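Long-range contacts in alcohol oxidase (Myceliophthora thermophila, PDB 6F74), which binds FAD as a vanillyl-alcohol-oxidase-type flavoprotein and probably uses it, with molecular oxygen, as an oxidase: residues R135-K146 with I265-V273; G123-S133 with D166-S177. All blocks are in the same frame, centred on the assembly; numbering follows the deposited sequence.

Contact 1. Residues R135-K146 with I265-V273; sequences REDITLTLNFAK and IMLADGRIV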
loop_
_atom_site.group_PDB
_atom_site.type_symbol
_atom_site.label_atom_id
_atom_site.label_comp_id
_atom_site.label_asym_id
_atom_site.label_seq_id
_atom_site.Cartn_x
_atom_site.Cartn_y
_atom_site.Cartn_z
ATOM N N ARG A 135 -14.604 -15.348 -14.755
ATOM C CA ARG A 135 -13.392 -15.615 -15.532
ATOM C C ARG A 135 -13.558 -15.311 -17.029
ATOM O O ARG A 135 -12.588 -14.953 -17.685
ATOM C CB ARG A 135 -12.966 -17.078 -15.394
ATOM C CG ARG A 135 -12.417 -17.419 -14.035
ATOM C CD ARG A 135 -11.983 -18.877 -13.947
ATOM N NE ARG A 135 -11.346 -19.119 -12.647
ATOM C CZ ARG A 135 -10.517 -20.123 -12.331
ATOM N NH1 ARG A 135 -10.215 -21.067 -13.214
ATOM N NH2 ARG A 135 -10.002 -20.171 -11.110
ATOM N N GLU A 136 -14.781 -15.446 -17.545
ATOM C CA GLU A 136 -15.049 -15.230 -18.952
ATOM C C GLU A 136 -14.878 -13.717 -19.219
ATOM O O GLU A 136 -14.218 -13.328 -20.159
ATOM C CB GLU A 136 -16.435 -15.722 -19.348
ATOM C CG GLU A 136 -16.597 -17.258 -19.350
ATOM C CD GLU A 136 -16.511 -17.873 -17.963
ATOM O OE1 GLU A 136 -17.034 -17.337 -16.987
ATOM O OE2 GLU A 136 -15.864 -18.910 -17.792
ATOM N N ASP A 137 -15.457 -12.885 -18.357
ATOM C CA ASP A 137 -15.250 -11.433 -18.406
ATOM C C ASP A 137 -13.776 -11.075 -18.512
ATOM O O ASP A 137 -13.380 -10.258 -19.342
ATOM C CB ASP A 137 -15.796 -10.737 -17.155
ATOM C CG ASP A 137 -17.314 -10.823 -17.041
ATOM O OD1 ASP A 137 -17.984 -11.116 -18.029
ATOM O OD2 ASP A 137 -17.842 -10.567 -15.932
ATOM N N ILE A 138 -12.974 -11.723 -17.677
ATOM C CA ILE A 138 -11.560 -11.418 -17.568
ATOM C C ILE A 138 -10.848 -11.866 -18.846
ATOM O O ILE A 138 -10.016 -11.113 -19.395
ATOM C CB ILE A 138 -10.896 -12.119 -16.368
ATOM C CG1 ILE A 138 -11.529 -11.687 -15.047
ATOM C CG2 ILE A 138 -9.387 -11.835 -16.331
ATOM C CD1 ILE A 138 -10.931 -12.372 -13.841
ATOM N N THR A 139 -11.133 -13.096 -19.279
ATOM C CA THR A 139 -10.560 -13.629 -20.513
ATOM C C THR A 139 -10.874 -12.683 -21.699
ATOM O O THR A 139 -9.980 -12.359 -22.482
ATOM C CB THR A 139 -11.075 -15.055 -20.819
ATOM O OG1 THR A 139 -10.557 -15.972 -19.848
ATOM C CG2 THR A 139 -10.643 -15.547 -22.212
ATOM N N LEU A 140 -12.130 -12.259 -21.813
ATOM C CA LEU A 140 -12.553 -11.410 -22.924
ATOM C C LEU A 140 -11.890 -10.008 -22.887
ATOM O O LEU A 140 -11.566 -9.434 -23.936
ATOM C CB LEU A 140 -14.082 -11.261 -22.964
ATOM C CG LEU A 140 -14.921 -12.486 -23.342
ATOM C CD1 LEU A 140 -16.356 -12.344 -22.844
ATOM C CD2 LEU A 140 -14.893 -12.717 -24.860
ATOM N N THR A 141 -11.677 -9.488 -21.681
ATOM C CA THR A 141 -11.064 -8.191 -21.513
ATOM C C THR A 141 -9.597 -8.258 -21.884
ATOM O O THR A 141 -9.131 -7.457 -22.691
ATOM C CB THR A 141 -11.269 -7.662 -20.091
ATOM O OG1 THR A 141 -12.651 -7.688 -19.808
ATOM C CG2 THR A 141 -10.717 -6.218 -19.924
ATOM N N LEU A 142 -8.892 -9.245 -21.335
ATOM C CA LEU A 142 -7.516 -9.493 -21.697
ATOM C C LEU A 142 -7.389 -9.584 -23.217
ATOM O O LEU A 142 -6.610 -8.827 -23.814
ATOM C CB LEU A 142 -6.990 -10.769 -21.043
ATOM C CG LEU A 142 -5.586 -11.250 -21.443
ATOM C CD1 LEU A 142 -4.512 -10.212 -21.146
ATOM C CD2 LEU A 142 -5.249 -12.543 -20.750
ATOM N N ASN A 143 -8.165 -10.481 -23.825
ATOM C CA ASN A 143 -8.084 -10.722 -25.265
ATOM C C ASN A 143 -8.372 -9.469 -26.106
ATOM O O ASN A 143 -7.653 -9.192 -27.065
ATOM C CB ASN A 143 -9.032 -11.869 -25.694
ATOM C CG ASN A 143 -8.557 -13.247 -25.254
ATOM O OD1 ASN A 143 -7.473 -13.397 -24.724
ATOM N ND2 ASN A 143 -9.377 -14.277 -25.498
ATOM N N PHE A 144 -9.414 -8.733 -25.754
ATOM C CA PHE A 144 -9.764 -7.494 -26.461
ATOM C C PHE A 144 -8.614 -6.457 -26.376
ATOM O O PHE A 144 -8.304 -5.818 -27.359
ATOM C CB PHE A 144 -11.100 -6.924 -25.927
ATOM C CG PHE A 144 -11.624 -5.738 -26.690
ATOM C CD1 PHE A 144 -11.105 -4.453 -26.456
ATOM C CD2 PHE A 144 -12.631 -5.883 -27.626
ATOM C CE1 PHE A 144 -11.585 -3.361 -27.134
ATOM C CE2 PHE A 144 -13.110 -4.792 -28.325
ATOM C CZ PHE A 144 -12.589 -3.524 -28.073
ATOM N N ALA A 145 -7.981 -6.311 -25.212
ATOM C CA ALA A 145 -6.870 -5.348 -25.030
ATOM C C ALA A 145 -5.722 -5.677 -25.960
ATOM O O ALA A 145 -5.182 -4.803 -26.646
ATOM C CB ALA A 145 -6.370 -5.376 -23.596
ATOM N N LYS A 146 -5.350 -6.958 -25.966
ATOM C CA LYS A 146 -4.275 -7.453 -26.825
ATOM C C LYS A 146 -4.659 -7.344 -28.302
ATOM O O LYS A 146 -3.868 -6.919 -29.113
ATOM C CB LYS A 146 -3.934 -8.923 -26.499
ATOM C CG LYS A 146 -3.367 -9.190 -25.118
ATOM C CD LYS A 146 -2.782 -10.594 -25.015
ATOM C CE LYS A 146 -3.821 -11.687 -25.158
ATOM N NZ LYS A 146 -3.221 -13.030 -25.113
ATOM N N ILE A 265 -3.458 -17.890 -11.363
ATOM C CA ILE A 265 -3.068 -16.718 -12.107
ATOM C C ILE A 265 -3.327 -16.944 -13.585
ATOM O O ILE A 265 -2.920 -17.983 -14.129
ATOM C CB ILE A 265 -1.570 -16.401 -11.923
ATOM C CG1 ILE A 265 -1.246 -16.183 -10.437
ATOM C CG2 ILE A 265 -1.204 -15.145 -12.698
ATOM C CD1 ILE A 265 0.220 -15.976 -10.126
ATOM N N MET A 266 -3.987 -15.973 -14.219
ATOM C CA MET A 266 -4.172 -15.952 -15.667
ATOM C C MET A 266 -3.014 -15.170 -16.287
ATOM O O MET A 266 -2.807 -13.979 -16.007
ATOM C CB MET A 266 -5.516 -15.336 -16.043
ATOM C CG MET A 266 -5.773 -15.279 -17.554
ATOM S SD MET A 266 -7.413 -14.643 -18.063
ATOM C CE MET A 266 -8.485 -15.617 -17.025
ATOM N N LEU A 267 -2.249 -15.854 -17.125
ATOM C CA LEU A 267 -1.081 -15.248 -17.749
ATOM C C LEU A 267 -1.520 -14.373 -18.910
ATOM O O LEU A 267 -2.676 -14.454 -19.337
ATOM C CB LEU A 267 -0.097 -16.333 -18.215
ATOM C CG LEU A 267 0.382 -17.359 -17.181
ATOM C CD1 LEU A 267 1.334 -18.365 -17.808
ATOM C CD2 LEU A 267 1.051 -16.690 -15.999
ATOM N N ALA A 268 -0.611 -13.534 -19.418
ATOM C CA ALA A 268 -0.879 -12.693 -20.596
ATOM C C ALA A 268 -1.372 -13.497 -21.803
ATOM O O ALA A 268 -2.181 -13.006 -22.596
ATOM C CB ALA A 268 0.383 -11.928 -20.969
ATOM N N ASP A 269 -0.883 -14.726 -21.941
ATOM C CA ASP A 269 -1.326 -15.630 -23.018
ATOM C C ASP A 269 -2.688 -16.276 -22.769
ATOM O O ASP A 269 -3.152 -17.043 -23.581
ATOM C CB ASP A 269 -0.271 -16.715 -23.277
ATOM C CG ASP A 269 -0.096 -17.684 -22.083
ATOM O OD1 ASP A 269 -0.954 -17.726 -21.172
ATOM O OD2 ASP A 269 0.913 -18.402 -22.042
ATOM N N GLY A 270 -3.326 -15.974 -21.643
ATOM C CA GLY A 270 -4.691 -16.424 -21.381
ATOM C C GLY A 270 -4.775 -17.710 -20.585
ATOM O O GLY A 270 -5.849 -18.013 -20.086
ATOM N N ARG A 271 -3.666 -18.453 -20.459
ATOM C CA ARG A 271 -3.642 -19.669 -19.626
ATOM C C ARG A 271 -3.801 -19.357 -18.151
ATOM O O ARG A 271 -3.227 -18.386 -17.626
ATOM C CB ARG A 271 -2.341 -20.467 -19.814
ATOM C CG ARG A 271 -2.168 -21.050 -21.210
ATOM C CD ARG A 271 -0.887 -21.880 -21.276
ATOM N NE ARG A 271 0.314 -21.044 -21.100
ATOM C CZ ARG A 271 1.381 -21.364 -20.353
ATOM N NH1 ARG A 271 1.406 -22.467 -19.577
ATOM N NH2 ARG A 271 2.407 -20.514 -20.294
ATOM N N ILE A 272 -4.603 -20.173 -17.489
ATOM C CA ILE A 272 -4.768 -20.127 -16.050
ATOM C C ILE A 272 -3.854 -21.177 -15.451
ATOM O O ILE A 272 -4.028 -22.343 -15.743
ATOM C CB ILE A 272 -6.228 -20.364 -15.623
ATOM C CG1 ILE A 272 -7.083 -19.221 -16.199
ATOM C CG2 ILE A 272 -6.329 -20.406 -14.107
ATOM C CD1 ILE A 272 -8.532 -19.200 -15.742
ATOM N N VAL A 273 -2.892 -20.745 -14.612
ATOM C CA VAL A 273 -1.895 -21.647 -14.026
ATOM C C VAL A 273 -1.896 -21.581 -12.499
ATOM O O VAL A 273 -2.257 -20.547 -11.906
ATOM C CB VAL A 273 -0.463 -21.381 -14.523
ATOM C CG1 VAL A 273 -0.357 -21.578 -16.033
ATOM C CG2 VAL A 273 0.034 -20.000 -14.118
HETATM O O HOH W 1 -8.177 -17.351 -20.481
HETATM O O HOH W 2 -4.976 -15.163 -24.886
#

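Contact 2. Residues G123-S133 with D166-S177; sequences GSLPYYAVNAS and DGYGGLELWLHS. With NAG (2-acetamido-2-deoxy-beta-D-glucopyranose), chain J.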
loop_
_atom_site.group_PDB
_atom_site.type_symbol
_atom_site.label_atom_id
_atom_site.label_comp_id
_atom_site.label_asym_id
_atom_site.label_seq_id
_atom_site.Cartn_x
_atom_site.Cartn_y
_atom_site.Cartn_z
ATOM N N GLY A 123 -7.346 12.559 -17.431
ATOM C CA GLY A 123 -5.924 12.465 -17.170
ATOM C C GLY A 123 -5.403 11.090 -17.517
ATOM O O GLY A 123 -5.627 10.571 -18.630
ATOM N N SER A 124 -4.702 10.507 -16.559
ATOM C CA SER A 124 -4.099 9.218 -16.691
ATOM C C SER A 124 -4.997 8.097 -16.152
ATOM O O SER A 124 -4.548 6.964 -16.000
ATOM C CB SER A 124 -2.760 9.227 -15.970
ATOM O OG SER A 124 -2.912 9.579 -14.598
ATOM N N LEU A 125 -6.252 8.391 -15.860
ATOM C CA LEU A 125 -7.173 7.354 -15.439
ATOM C C LEU A 125 -7.687 6.644 -16.669
ATOM O O LEU A 125 -7.825 7.280 -17.700
ATOM C CB LEU A 125 -8.335 7.944 -14.632
ATOM C CG LEU A 125 -7.989 8.606 -13.297
ATOM C CD1 LEU A 125 -9.226 9.173 -12.648
ATOM C CD2 LEU A 125 -7.358 7.628 -12.342
ATOM N N PRO A 126 -7.983 5.330 -16.568
ATOM C CA PRO A 126 -8.539 4.554 -17.676
ATOM C C PRO A 126 -9.813 5.133 -18.268
ATOM O O PRO A 126 -10.657 5.678 -17.554
ATOM C CB PRO A 126 -8.857 3.186 -17.033
ATOM C CG PRO A 126 -7.917 3.089 -15.909
ATOM C CD PRO A 126 -7.776 4.487 -15.373
ATOM N N TYR A 127 -9.931 4.979 -19.586
ATOM C CA TYR A 127 -11.022 5.531 -20.390
ATOM C C TYR A 127 -12.232 4.584 -20.445
ATOM O O TYR A 127 -13.385 5.025 -20.506
ATOM C CB TYR A 127 -10.451 5.851 -21.768
ATOM C CG TYR A 127 -11.331 6.652 -22.709
ATOM C CD1 TYR A 127 -11.356 8.059 -22.675
ATOM C CD2 TYR A 127 -12.097 6.009 -23.663
ATOM C CE1 TYR A 127 -12.119 8.780 -23.552
ATOM C CE2 TYR A 127 -12.897 6.726 -24.534
ATOM C CZ TYR A 127 -12.890 8.103 -24.497
ATOM O OH TYR A 127 -13.701 8.747 -25.396
ATOM N N TYR A 128 -11.984 3.286 -20.428
ATOM C CA TYR A 128 -13.054 2.292 -20.270
ATOM C C TYR A 128 -12.691 1.360 -19.145
ATOM O O TYR A 128 -11.508 1.138 -18.891
ATOM C CB TYR A 128 -13.241 1.449 -21.546
ATOM C CG TYR A 128 -14.033 2.101 -22.651
ATOM C CD1 TYR A 128 -15.423 2.153 -22.603
ATOM C CD2 TYR A 128 -13.402 2.634 -23.753
ATOM C CE1 TYR A 128 -16.163 2.717 -23.648
ATOM C CE2 TYR A 128 -14.105 3.204 -24.787
ATOM C CZ TYR A 128 -15.496 3.259 -24.738
ATOM O OH TYR A 128 -16.184 3.853 -25.775
ATOM N N ALA A 129 -13.694 0.821 -18.480
ATOM C CA ALA A 129 -13.505 -0.273 -17.536
ATOM C C ALA A 129 -14.481 -1.388 -17.823
ATOM O O ALA A 129 -15.609 -1.130 -18.231
ATOM C CB ALA A 129 -13.695 0.226 -16.110
ATOM N N VAL A 130 -14.055 -2.632 -17.623
ATOM C CA VAL A 130 -14.962 -3.788 -17.627
ATOM C C VAL A 130 -15.204 -4.195 -16.173
ATOM O O VAL A 130 -14.263 -4.534 -15.453
ATOM C CB VAL A 130 -14.360 -4.942 -18.432
ATOM C CG1 VAL A 130 -15.197 -6.205 -18.294
ATOM C CG2 VAL A 130 -14.233 -4.544 -19.895
ATOM N N ASN A 131 -16.459 -4.119 -15.742
ATOM C CA ASN A 131 -16.867 -4.584 -14.429
ATOM C C ASN A 131 -16.905 -6.120 -14.477
ATOM O O ASN A 131 -17.952 -6.717 -14.728
ATOM C CB ASN A 131 -18.239 -3.978 -14.048
ATOM C CG ASN A 131 -18.779 -4.510 -12.745
ATOM O OD1 ASN A 131 -18.047 -5.102 -11.972
ATOM N ND2 ASN A 131 -20.077 -4.298 -12.506
ATOM N N ALA A 132 -15.734 -6.734 -14.280
ATOM C CA ALA A 132 -15.552 -8.170 -14.490
ATOM C C ALA A 132 -15.948 -8.935 -13.249
ATOM O O ALA A 132 -15.405 -8.671 -12.178
ATOM C CB ALA A 132 -14.098 -8.469 -14.832
ATOM N N SER A 133 -16.901 -9.847 -13.384
ATOM C CA SER A 133 -17.347 -10.720 -12.271
ATOM C C SER A 133 -17.213 -12.229 -12.529
ATOM O O SER A 133 -17.516 -13.010 -11.655
ATOM C CB SER A 133 -18.804 -10.375 -11.868
ATOM O OG SER A 133 -19.666 -10.470 -12.987
ATOM N N ASP A 166 -3.438 2.786 -12.713
ATOM C CA ASP A 166 -3.871 3.866 -13.638
ATOM C C ASP A 166 -3.302 3.597 -15.047
ATOM O O ASP A 166 -2.466 2.729 -15.240
ATOM C CB ASP A 166 -3.393 5.255 -13.145
ATOM C CG ASP A 166 -4.053 5.700 -11.834
ATOM O OD1 ASP A 166 -4.853 4.938 -11.270
ATOM O OD2 ASP A 166 -3.785 6.820 -11.318
ATOM N N GLY A 167 -3.730 4.369 -16.023
ATOM C CA GLY A 167 -3.017 4.416 -17.302
ATOM C C GLY A 167 -3.777 5.200 -18.329
ATOM O O GLY A 167 -4.889 4.819 -18.653
ATOM N N TYR A 168 -3.184 6.291 -18.812
ATOM C CA TYR A 168 -3.773 7.110 -19.887
ATOM C C TYR A 168 -4.261 6.255 -21.044
ATOM O O TYR A 168 -3.508 5.409 -21.551
ATOM C CB TYR A 168 -2.772 8.191 -20.430
ATOM C CG TYR A 168 -3.319 8.966 -21.611
ATOM C CD1 TYR A 168 -4.123 10.083 -21.422
ATOM C CD2 TYR A 168 -3.086 8.559 -22.905
ATOM C CE1 TYR A 168 -4.653 10.796 -22.493
ATOM C CE2 TYR A 168 -3.602 9.279 -24.014
ATOM C CZ TYR A 168 -4.374 10.390 -23.789
ATOM O OH TYR A 168 -4.913 11.090 -24.827
ATOM N N GLY A 169 -5.500 6.485 -21.446
ATOM C CA GLY A 169 -6.072 5.851 -22.620
ATOM C C GLY A 169 -6.260 4.330 -22.471
ATOM O O GLY A 169 -6.271 3.616 -23.465
ATOM N N GLY A 170 -6.394 3.884 -21.238
ATOM C CA GLY A 170 -6.364 2.477 -20.911
ATOM C C GLY A 170 -7.717 1.821 -20.920
ATOM O O GLY A 170 -8.745 2.492 -20.874
ATOM N N LEU A 171 -7.705 0.497 -20.973
ATOM C CA LEU A 171 -8.885 -0.328 -20.723
ATOM C C LEU A 171 -8.669 -0.964 -19.365
ATOM O O LEU A 171 -7.726 -1.747 -19.187
ATOM C CB LEU A 171 -9.042 -1.385 -21.809
ATOM C CG LEU A 171 -10.119 -2.456 -21.627
ATOM C CD1 LEU A 171 -11.514 -1.856 -21.372
ATOM C CD2 LEU A 171 -10.163 -3.336 -22.854
ATOM N N GLU A 172 -9.513 -0.619 -18.393
ATOM C CA GLU A 172 -9.365 -1.157 -17.050
ATOM C C GLU A 172 -10.059 -2.521 -16.877
ATOM O O GLU A 172 -11.241 -2.663 -17.133
ATOM C CB GLU A 172 -9.884 -0.171 -16.016
ATOM C CG GLU A 172 -9.630 -0.595 -14.577
ATOM C CD GLU A 172 -10.213 0.359 -13.576
ATOM O OE1 GLU A 172 -11.419 0.280 -13.357
ATOM O OE2 GLU A 172 -9.456 1.158 -12.973
ATOM N N LEU A 173 -9.299 -3.517 -16.443
ATOM C CA LEU A 173 -9.859 -4.730 -15.893
ATOM C C LEU A 173 -10.154 -4.466 -14.439
ATOM O O LEU A 173 -9.238 -4.514 -13.590
ATOM C CB LEU A 173 -8.869 -5.884 -16.049
ATOM C CG LEU A 173 -9.319 -7.215 -15.429
ATOM C CD1 LEU A 173 -10.560 -7.763 -16.117
ATOM C CD2 LEU A 173 -8.160 -8.176 -15.520
ATOM N N TRP A 174 -11.416 -4.169 -14.145
ATOM C CA TRP A 174 -11.869 -3.901 -12.761
ATOM C C TRP A 174 -12.369 -5.194 -12.099
ATOM O O TRP A 174 -13.365 -5.782 -12.518
ATOM C CB TRP A 174 -12.974 -2.856 -12.804
ATOM C CG TRP A 174 -13.368 -2.258 -11.491
ATOM C CD1 TRP A 174 -12.565 -2.046 -10.387
ATOM C CD2 TRP A 174 -14.655 -1.765 -11.145
ATOM N NE1 TRP A 174 -13.299 -1.459 -9.379
ATOM C CE2 TRP A 174 -14.582 -1.271 -9.820
ATOM C CE3 TRP A 174 -15.864 -1.673 -11.829
ATOM C CZ2 TRP A 174 -15.678 -0.690 -9.171
ATOM C CZ3 TRP A 174 -16.966 -1.103 -11.182
ATOM C CH2 TRP A 174 -16.856 -0.623 -9.859
ATOM N N LEU A 175 -11.659 -5.637 -11.060
ATOM C CA LEU A 175 -11.911 -6.931 -10.426
ATOM C C LEU A 175 -12.771 -6.864 -9.179
ATOM O O LEU A 175 -12.990 -7.879 -8.527
ATOM C CB LEU A 175 -10.575 -7.601 -10.136
ATOM C CG LEU A 175 -9.764 -7.902 -11.411
ATOM C CD1 LEU A 175 -8.369 -8.370 -11.015
ATOM C CD2 LEU A 175 -10.448 -8.937 -12.300
ATOM N N HIS A 176 -13.311 -5.693 -8.868
ATOM C CA HIS A 176 -13.991 -5.454 -7.579
ATOM C C HIS A 176 -15.199 -6.375 -7.349
ATOM O O HIS A 176 -15.488 -6.736 -6.228
ATOM C CB HIS A 176 -14.357 -3.981 -7.478
ATOM C CG HIS A 176 -14.979 -3.585 -6.182
ATOM N ND1 HIS A 176 -16.255 -3.084 -6.101
ATOM C CD2 HIS A 176 -14.485 -3.570 -4.925
ATOM C CE1 HIS A 176 -16.533 -2.806 -4.842
ATOM N NE2 HIS A 176 -15.465 -3.055 -4.116
ATOM N N SER A 177 -15.894 -6.785 -8.407
ATOM C CA SER A 177 -16.998 -7.774 -8.277
ATOM C C SER A 177 -16.632 -9.203 -8.684
ATOM O O SER A 177 -17.522 -10.018 -8.939
ATOM C CB SER A 177 -18.215 -7.325 -9.088
ATOM O OG SER A 177 -18.555 -5.992 -8.784
HETATM C C1 NAG J . -20.850 -4.717 -11.370
HETATM C C2 NAG J . -21.996 -3.782 -11.035
HETATM C C3 NAG J . -22.690 -4.298 -9.783
HETATM C C4 NAG J . -23.311 -5.664 -10.040
HETATM C C5 NAG J . -22.185 -6.594 -10.453
HETATM C C6 NAG J . -22.790 -7.933 -10.892
HETATM C C7 NAG J . -21.572 -1.423 -11.590
HETATM C C8 NAG J . -20.998 -0.140 -11.066
HETATM N N2 NAG J . -21.503 -2.446 -10.742
HETATM O O3 NAG J . -23.664 -3.358 -9.333
HETATM O O4 NAG J . -24.003 -6.145 -8.850
HETATM O O5 NAG J . -21.386 -6.049 -11.536
HETATM O O6 NAG J . -21.750 -8.771 -11.404
HETATM O O7 NAG J . -22.049 -1.511 -12.710
HETATM O O HOH W 3 -6.889 8.556 -19.588
HETATM O O HOH W 4 -17.593 -3.549 -9.139
HETATM O O HOH W 5 -15.689 -5.382 -11.011
HETATM O O HOH W 6 -18.192 -13.248 -9.090
#

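Contact 1. Residues R135-K146 with I265-V273
In the FAD-binding domain, helix 135-147 rests against the beta hairpin of strands 260-266 and 272-276; Met266 supplies an apolar link and Lys146 the direct hydrogen bond. Met266 leaves its strand with CG anti to the backbone N (chi1 180°) and runs extended to the sulfur, where a bend at chi3 turns CE onto the helix. There SD lies 3.8 Å from Ile138 CG2, and CE meets Thr139 OG1 at 3.5 Å, the two side chains crossing at about a right angle. One turn on, Leu142 lays CD2 over the backbone of the hairpin loop, 3.5 Å from Leu267 O. That loop is a type I turn from Leu267 to Gly270, braced by an Asx turn in which Asp269 OD1 accepts from Arg271 N. Lys146 bends at chi3 (-65°) and gives its NZ to Ala268 O at 2.7 Å, in the carbonyl plane. Two waters add to the seam: one joins Thr139 OG1 to Gly270 O, the other accepts from Lys146 NZ and donates to Asn143 OD1 and, weakly, to Asp269 O. At the N-terminal end of the helix, extended Arg135 brings NH1 to 3.6 Å from Ile272 CD1, and both side chains also touch Leu298 of strand 296-306.

Contact 2. Residues G123-S133 with D166-S177
Asn131 and Trp174 sit side by side on one face of a parallel strand pair, the indole presenting CE3 to Asn131 CB at 4.0 Å. Asn131 ND2 carries the N-linked sugar through a 1.4 Å bond to NAG C1, and the acetyl carbon C8 of NAG comes to the edge of the indole, near its plane. Asn131 OD1 lies 3.3 Å from Ser177 OG and accepts from a water that also donates to Trp174 O and accepts from Ser177 N. One indole face is covered near its rim by His176 CB. Strands 128-131 and 171-174 are central in a mixed four-stranded sheet; Glu172 bonds through N to Tyr128 O (2.7 Å, 178°) and through O to Val130 N. Farther along the Trp174 face, extended Glu172 crosses Pro126, with Glu172 CB 3.7 Å from Pro126 CB. Glu172 OE1 lies near Ala129 CB, and OE2 is held by Arg98, which also pairs with Asp166. On the opposite face Leu171 CD1, placed by a CG anti to the backbone N (chi1 172°), touches Tyr128 CB at 3.7 Å and Val130 CG2. In the loops ahead of the two strands, the Tyr168 ring turns its edge to Gly123 O, 3.2 Å from CD1.

Overall arrangement
Contacts 1 and 2 lie about 15 Å apart, centre to centre, on the same side of the chain's centre and within the FAD-binding domain. Along the chain their segments alternate: 123-133, 135-146, 166-177, 265-273. Strand 128-131 runs almost directly into helix 135-147, which lies between the sheet of contact 2 and the hairpin of contact 1: one side packs on the mixed sheet, where Ile138 CD1 meets Leu175 CD2 at 3.8 Å and Phe144 touches Leu171, while another meets the hairpin of the antiparallel sheet. The helix thus joins the domain's two sheets. Leu175, which touches FAD, is also packed by the helix through Ile138, and the glycan on Asn131 sits at the same end of the strand pair, beside Trp174.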